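PDB 3GFF: IroE-like serine hydrolase from Shewanella oneidensis, which probably hydrolyses ester bonds, as a serine hydrolase of the esterase D family with an alpha/beta-hydrolase fold. Local coordinates for residues K264-D269 and G285-R290; Q278-Q283 and E322-H327. One frame throughout, in Å; residues are numbered along the deposited sequence.

Contact 1. Residues K264-D269 and G285-R290; sequences KDFAID and GVLSER
Arg290 and Asp265 form a salt bridge through a single carboxylate oxygen: NH1 and NH2 of Arg290 each donate to OD2 of Asp265 at 2.9 Å. The grip is end-on, and both bonds are bent, as a fork on a single oxygen must be. OD2 lies close to the guanidinium plane and is met on its anti side, while the carboxylate itself is turned 73° out of that plane. A leucine in place of Arg290 would probably leave the Asp265 carboxylate without its countercharge and OD2 without two donors. Beside the salt bridge the contact is apolar. CG of Leu287, anti to its carbonyl carbon (chi1 -63°), carries the branch toward 264-269. Its CD1 sits over the centre of the Phe266 ring, 3.6 Å from the centroid, in a CH-pi contact only 12° off the ring normal. CD2 of Leu287 lies 3.9 Å from CB of Asp265 and against one face of the guanidinium. Phe263 meets the Phe266 ring edge-to-face, and Val295 touches both Phe266 and Leu287. In this tertiary packing the loop after helix 250-263, which follows the last strand (235-241) of the alpha/beta-hydrolase sheet, is fastened to helix 277-291 of the C-terminal helical part.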
ATOM      1  N   LYS A 264      13.934   1.379   9.222  1.00 24.07           N
ATOM      2  CA  LYS A 264      13.861   0.223  10.080  1.00 25.76           C
ATOM      3  C   LYS A 264      14.529   0.412  11.441  1.00 25.24           C
ATOM      4  O   LYS A 264      13.912   0.199  12.488  1.00 23.48           O
ATOM      5  CB  LYS A 264      14.502  -0.965   9.339  1.00 27.38           C
ATOM      6  CG  LYS A 264      14.333  -2.335   9.997  1.00 29.57           C
ATOM      7  CD  LYS A 264      14.984  -3.478   9.138  1.00 29.85           C
ATOM      8  CE  LYS A 264      14.533  -3.436   7.649  1.00 31.27           C
ATOM      9  NZ  LYS A 264      14.716  -4.697   6.835  1.00 30.34           N
ATOM     10  N   ASP A 265      15.785   0.855  11.431  1.00 24.61           N
ATOM     11  CA  ASP A 265      16.543   0.956  12.672  1.00 24.68           C
ATOM     12  C   ASP A 265      16.268   2.201  13.530  1.00 23.74           C
ATOM     13  O   ASP A 265      16.957   2.406  14.525  1.00 21.19           O
ATOM     14  CB  ASP A 265      18.028   0.849  12.349  1.00 25.04           C
ATOM     15  CG  ASP A 265      18.375  -0.448  11.707  1.00 25.17           C
ATOM     16  OD1 ASP A 265      17.800  -1.492  12.076  1.00 26.13           O
ATOM     17  OD2 ASP A 265      19.243  -0.438  10.816  1.00 27.21           O
ATOM     18  N   PHE A 266      15.268   3.004  13.143  1.00 23.13           N
ATOM     19  CA  PHE A 266      14.915   4.263  13.845  1.00 23.58           C
ATOM     20  C   PHE A 266      13.993   4.039  15.012  1.00 23.74           C
ATOM     21  O   PHE A 266      13.854   4.920  15.874  1.00 23.97           O
ATOM     22  CB  PHE A 266      14.217   5.253  12.905  1.00 22.97           C
ATOM     23  CG  PHE A 266      15.121   5.917  11.910  1.00 22.72           C
ATOM     24  CD1 PHE A 266      15.846   5.177  10.984  1.00 22.44           C
ATOM     25  CD2 PHE A 266      15.191   7.300  11.845  1.00 23.34           C
ATOM     26  CE1 PHE A 266      16.643   5.791  10.065  1.00 21.21           C
ATOM     27  CE2 PHE A 266      15.979   7.923  10.904  1.00 22.21           C
ATOM     28  CZ  PHE A 266      16.702   7.164  10.001  1.00 21.74           C
ATOM     29  N   ALA A 267      13.326   2.882  15.001  1.00 24.13           N
ATOM     30  CA  ALA A 267      12.402   2.461  16.066  1.00 24.05           C
ATOM     31  C   ALA A 267      13.120   2.220  17.406  1.00 23.32           C
ATOM     32  O   ALA A 267      14.203   1.650  17.462  1.00 23.01           O
ATOM     33  CB  ALA A 267      11.635   1.171  15.624  1.00 23.27           C
ATOM     34  N   ILE A 268      12.496   2.678  18.478  1.00 23.85           N
ATOM     35  CA  ILE A 268      13.012   2.541  19.840  1.00 23.66           C
ATOM     36  C   ILE A 268      12.032   1.620  20.571  1.00 25.50           C
ATOM     37  O   ILE A 268      10.852   1.963  20.739  1.00 26.53           O
ATOM     38  CB  ILE A 268      13.083   3.922  20.546  1.00 22.57           C
ATOM     39  CG1 ILE A 268      14.133   4.823  19.880  1.00 22.64           C
ATOM     40  CG2 ILE A 268      13.414   3.787  22.019  1.00 21.71           C
ATOM     41  CD1 ILE A 268      14.079   6.295  20.385  1.00 22.94           C
ATOM     42  N   ASP A 269      12.507   0.449  20.974  1.00 27.08           N
ATOM     43  CA  ASP A 269      11.688  -0.523  21.700  1.00 28.42           C
ATOM     44  C   ASP A 269      11.941  -0.340  23.187  1.00 29.79           C
ATOM     45  O   ASP A 269      12.979  -0.778  23.711  1.00 29.53           O
ATOM     46  CB  ASP A 269      12.091  -1.925  21.261  1.00 29.75           C
ATOM     47  CG  ASP A 269      11.134  -2.995  21.719  1.00 30.06           C
ATOM     48  OD1 ASP A 269      10.302  -2.777  22.634  1.00 31.08           O
ATOM     49  OD2 ASP A 269      11.226  -4.081  21.137  1.00 30.85           O
ATOM     50  N   GLY A 285      23.753   7.424  16.757  1.00 20.00           N
ATOM     51  CA  GLY A 285      25.107   7.659  16.277  1.00 20.24           C
ATOM     52  C   GLY A 285      25.344   6.827  15.017  1.00 20.11           C
ATOM     53  O   GLY A 285      25.883   7.315  14.040  1.00 20.69           O
ATOM     54  N   VAL A 286      24.889   5.581  15.035  1.00 18.36           N
ATOM     55  CA  VAL A 286      25.028   4.683  13.901  1.00 19.15           C
ATOM     56  C   VAL A 286      24.213   5.213  12.713  1.00 20.20           C
ATOM     57  O   VAL A 286      24.730   5.256  11.585  1.00 18.84           O
ATOM     58  CB  VAL A 286      24.609   3.229  14.247  1.00 17.67           C
ATOM     59  CG1 VAL A 286      24.698   2.306  12.982  1.00 16.65           C
ATOM     60  CG2 VAL A 286      25.466   2.693  15.409  1.00 16.49           C
ATOM     61  N   LEU A 287      22.969   5.643  12.966  1.00 21.08           N
ATOM     62  CA  LEU A 287      22.117   6.215  11.891  1.00 19.84           C
ATOM     63  C   LEU A 287      22.790   7.445  11.288  1.00 20.30           C
ATOM     64  O   LEU A 287      22.829   7.607  10.061  1.00 20.99           O
ATOM     65  CB  LEU A 287      20.697   6.554  12.393  1.00 19.06           C
ATOM     66  CG  LEU A 287      19.851   5.368  12.894  1.00 18.36           C
ATOM     67  CD1 LEU A 287      18.501   5.810  13.416  1.00 14.20           C
ATOM     68  CD2 LEU A 287      19.727   4.365  11.766  1.00 18.09           C
ATOM     69  N   SER A 288      23.333   8.302  12.143  1.00 21.34           N
ATOM     70  CA  SER A 288      24.039   9.488  11.677  1.00 22.85           C
ATOM     71  C   SER A 288      25.230   9.156  10.758  1.00 24.00           C
ATOM     72  O   SER A 288      25.450   9.830   9.743  1.00 22.49           O
ATOM     73  CB  SER A 288      24.499  10.337  12.855  1.00 22.65           C
ATOM     74  OG  SER A 288      23.355  10.889  13.496  1.00 23.88           O
ATOM     75  N   GLU A 289      25.993   8.130  11.134  1.00 24.50           N
ATOM     76  CA  GLU A 289      27.142   7.750  10.362  1.00 26.66           C
ATOM     77  C   GLU A 289      26.683   7.140   9.022  1.00 25.28           C
ATOM     78  O   GLU A 289      27.341   7.347   7.993  1.00 24.25           O
ATOM     79  CB  GLU A 289      28.058   6.838  11.203  1.00 28.26           C
ATOM     80  CG  GLU A 289      28.570   7.584  12.473  1.00 31.06           C
ATOM     81  CD  GLU A 289      29.659   6.863  13.302  1.00 31.97           C
ATOM     82  OE1 GLU A 289      29.646   5.597  13.377  1.00 34.42           O
ATOM     83  OE2 GLU A 289      30.507   7.591  13.919  1.00 34.01           O
ATOM     84  N   ARG A 290      25.535   6.449   9.033  1.00 23.56           N
ATOM     85  CA  ARG A 290      24.979   5.789   7.837  1.00 24.10           C
ATOM     86  C   ARG A 290      24.461   6.835   6.828  1.00 25.24           C
ATOM     87  O   ARG A 290      24.746   6.755   5.623  1.00 25.65           O
ATOM     88  CB  ARG A 290      23.846   4.821   8.237  1.00 24.15           C
ATOM     89  CG  ARG A 290      23.269   3.937   7.101  1.00 23.70           C
ATOM     90  CD  ARG A 290      22.035   3.165   7.519  1.00 23.01           C
ATOM     91  NE  ARG A 290      22.320   2.247   8.612  1.00 23.55           N
ATOM     92  CZ  ARG A 290      21.411   1.583   9.349  1.00 22.83           C
ATOM     93  NH1 ARG A 290      20.100   1.692   9.123  1.00 21.49           N
ATOM     94  NH2 ARG A 290      21.828   0.789  10.324  1.00 22.82           N
TER

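Contact 2. Residues Q278-Q283 and E322-H327; sequences QQVIDQ and EGLRQH
Ile281 holds CG1 anti to its carbonyl carbon (chi1 -74°), and His327 extends its ring with CG anti to the backbone N (chi1 -180°); the two side chains thereby meet between their helices. The delta methyl of Ile281 lies over one face of the imidazole: CD1 is 3.7 Å from the centroid of the His327 ring and 7° off its normal, a nearly axial CH-pi contact. CG1 of the same isoleucine covers the ring near its rim, 3.7 Å from CE1 of His327, so two successive carbons of the branch lie against the face. ND1 of His327 is buried by this packing and has no hydrogen-bonding partner in the model.

One turn back on helix 317-327, Leu324 meets Val280 in a purely aliphatic contact. CD2 of Leu324 does the touching, 3.9 Å from CB of Val280 and equally far from its CG2 methyl. No hydrogen bond crosses between the segments. Beside the interface, Gln278 and Asp282 are linked along their own helix, NE2 of Gln278 donating to OD1 of Asp282 at 2.8 Å; the bond is fairly straight, but comes in tilted from the carboxylate plane, on the syn side.

Val280 also touches Phe275 and Pro297, both in loops, so its contact with Leu324 joins a wider apolar cluster. The pairing thus lays the C-terminal helix 317-327 against the early turns of helix 277-291, in a region of helices and connecting loops without strands, far from the centre of the chain and beyond the main sheet.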
ATOM      1  N   GLN A 278      21.758   5.619  26.819  1.00 24.14           N
ATOM      2  CA  GLN A 278      22.931   5.415  25.987  1.00 23.63           C
ATOM      3  C   GLN A 278      22.657   4.518  24.769  1.00 23.09           C
ATOM      4  O   GLN A 278      23.197   4.783  23.701  1.00 23.82           O
ATOM      5  CB  GLN A 278      24.082   4.830  26.817  1.00 23.12           C
ATOM      6  CG  GLN A 278      25.432   4.932  26.111  1.00 22.68           C
ATOM      7  CD  GLN A 278      25.861   6.367  25.925  1.00 21.83           C
ATOM      8  OE1 GLN A 278      25.753   7.173  26.845  1.00 20.71           O
ATOM      9  NE2 GLN A 278      26.344   6.698  24.737  1.00 20.62           N
ATOM     10  N   GLN A 279      21.831   3.476  24.927  1.00 22.57           N
ATOM     11  CA  GLN A 279      21.493   2.570  23.798  1.00 22.30           C
ATOM     12  C   GLN A 279      20.900   3.339  22.611  1.00 20.61           C
ATOM     13  O   GLN A 279      21.231   3.034  21.469  1.00 20.15           O
ATOM     14  CB  GLN A 279      20.547   1.413  24.214  1.00 21.86           C
ATOM     15  N   VAL A 280      20.052   4.336  22.899  1.00 20.36           N
ATOM     16  CA  VAL A 280      19.432   5.199  21.861  1.00 19.37           C
ATOM     17  C   VAL A 280      20.447   6.232  21.342  1.00 18.71           C
ATOM     18  O   VAL A 280      20.506   6.478  20.151  1.00 17.79           O
ATOM     19  CB  VAL A 280      18.092   5.881  22.335  1.00 19.60           C
ATOM     20  CG1 VAL A 280      17.601   6.890  21.326  1.00 17.85           C
ATOM     21  CG2 VAL A 280      16.997   4.809  22.593  1.00 19.11           C
ATOM     22  N   ILE A 281      21.258   6.804  22.225  1.00 18.39           N
ATOM     23  CA  ILE A 281      22.331   7.710  21.797  1.00 18.38           C
ATOM     24  C   ILE A 281      23.228   7.010  20.741  1.00 18.05           C
ATOM     25  O   ILE A 281      23.461   7.558  19.650  1.00 18.80           O
ATOM     26  CB  ILE A 281      23.147   8.262  23.010  1.00 17.99           C
ATOM     27  CG1 ILE A 281      22.326   9.320  23.754  1.00 18.46           C
ATOM     28  CG2 ILE A 281      24.435   8.934  22.561  1.00 17.86           C
ATOM     29  CD1 ILE A 281      22.835   9.711  25.106  1.00 18.51           C
ATOM     30  N   ASP A 282      23.663   5.793  21.059  1.00 17.25           N
ATOM     31  CA  ASP A 282      24.531   4.989  20.193  1.00 16.94           C
ATOM     32  C   ASP A 282      23.803   4.644  18.893  1.00 17.28           C
ATOM     33  O   ASP A 282      24.368   4.799  17.795  1.00 16.89           O
ATOM     34  CB  ASP A 282      24.975   3.698  20.915  1.00 16.48           C
ATOM     35  CG  ASP A 282      25.856   3.953  22.164  1.00 16.38           C
ATOM     36  OD1 ASP A 282      26.292   5.095  22.438  1.00 14.12           O
ATOM     37  OD2 ASP A 282      26.137   2.953  22.871  1.00 17.89           O
ATOM     38  N   GLN A 283      22.558   4.172  19.042  1.00 16.96           N
ATOM     39  CA  GLN A 283      21.658   3.835  17.933  1.00 18.30           C
ATOM     40  C   GLN A 283      21.603   4.981  16.935  1.00 18.46           C
ATOM     41  O   GLN A 283      21.774   4.788  15.719  1.00 18.45           O
ATOM     42  CB  GLN A 283      20.238   3.537  18.477  1.00 18.22           C
ATOM     43  CG  GLN A 283      19.170   3.383  17.453  1.00 17.40           C
ATOM     44  CD  GLN A 283      17.782   3.221  18.057  1.00 16.82           C
ATOM     45  OE1 GLN A 283      17.569   3.481  19.232  1.00 14.41           O
ATOM     46  NE2 GLN A 283      16.834   2.766  17.243  1.00 13.95           N
ATOM     47  N   GLU A 322      12.593  10.790  29.049  1.00 25.10           N
ATOM     48  CA  GLU A 322      12.701  12.234  29.365  1.00 26.08           C
ATOM     49  C   GLU A 322      14.178  12.658  29.369  1.00 25.99           C
ATOM     50  O   GLU A 322      14.503  13.788  28.985  1.00 25.94           O
ATOM     51  CB  GLU A 322      12.029  12.578  30.709  1.00 24.40           C
ATOM     52  N   GLY A 323      15.056  11.744  29.803  1.00 26.56           N
ATOM     53  CA  GLY A 323      16.507  11.972  29.811  1.00 26.75           C
ATOM     54  C   GLY A 323      16.966  12.106  28.382  1.00 26.83           C
ATOM     55  O   GLY A 323      17.693  13.029  28.029  1.00 26.32           O
ATOM     56  N   LEU A 324      16.528  11.163  27.560  1.00 28.17           N
ATOM     57  CA  LEU A 324      16.745  11.216  26.124  1.00 28.83           C
ATOM     58  C   LEU A 324      16.215  12.532  25.585  1.00 29.49           C
ATOM     59  O   LEU A 324      16.922  13.240  24.862  1.00 29.94           O
ATOM     60  CB  LEU A 324      16.061  10.022  25.436  1.00 29.09           C
ATOM     61  CG  LEU A 324      16.893   8.787  25.043  1.00 29.57           C
ATOM     62  CD1 LEU A 324      18.241   8.782  25.681  1.00 29.81           C
ATOM     63  CD2 LEU A 324      16.150   7.471  25.301  1.00 28.80           C
ATOM     64  N   ARG A 325      14.978  12.860  25.948  1.00 30.63           N
ATOM     65  CA  ARG A 325      14.322  14.094  25.491  1.00 31.23           C
ATOM     66  C   ARG A 325      15.227  15.315  25.699  1.00 31.27           C
ATOM     67  O   ARG A 325      15.411  16.092  24.766  1.00 32.40           O
ATOM     68  CB  ARG A 325      12.967  14.296  26.199  1.00 31.34           C
ATOM     69  N   GLN A 326      15.801  15.452  26.900  1.00 30.36           N
ATOM     70  CA  GLN A 326      16.706  16.571  27.256  1.00 30.13           C
ATOM     71  C   GLN A 326      18.033  16.582  26.476  1.00 30.07           C
ATOM     72  O   GLN A 326      18.436  17.611  25.928  1.00 30.12           O
ATOM     73  CB  GLN A 326      17.009  16.552  28.748  1.00 29.76           C
ATOM     74  N   HIS A 327      18.706  15.438  26.429  1.00 29.36           N
ATOM     75  CA  HIS A 327      19.955  15.286  25.685  1.00 28.22           C
ATOM     76  C   HIS A 327      19.874  15.861  24.259  1.00 28.16           C
ATOM     77  O   HIS A 327      20.788  16.554  23.801  1.00 27.63           O
ATOM     78  CB  HIS A 327      20.338  13.798  25.629  1.00 27.48           C
ATOM     79  CG  HIS A 327      21.612  13.522  24.888  1.00 26.75           C
ATOM     80  ND1 HIS A 327      21.636  13.066  23.583  1.00 26.48           N
ATOM     81  CD2 HIS A 327      22.906  13.649  25.265  1.00 26.19           C
ATOM     82  CE1 HIS A 327      22.888  12.915  23.193  1.00 26.11           C
ATOM     83  NE2 HIS A 327      23.679  13.266  24.195  1.00 26.78           N
TER

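How the contacts relate
From the N terminus, the chain completes its main sheet with strand 235-241 and runs through helix 250-263 before reaching 264-269. Contact 1 closes the short loop from there to 285-290, with 15 residues between. Contact 2 starts within that interval, at 278-283, and closes a longer, strandless excursion through helix 299-311 to 322-327. The two closures therefore cross, with helix 277-291 common to both. They also meet directly: Gln283 NE2 probably donates to the backbone oxygens of Asp265 and Ala267, and Ile268 packs on Val280. Together they tie the end of helix 250-263 to the C-terminal helices.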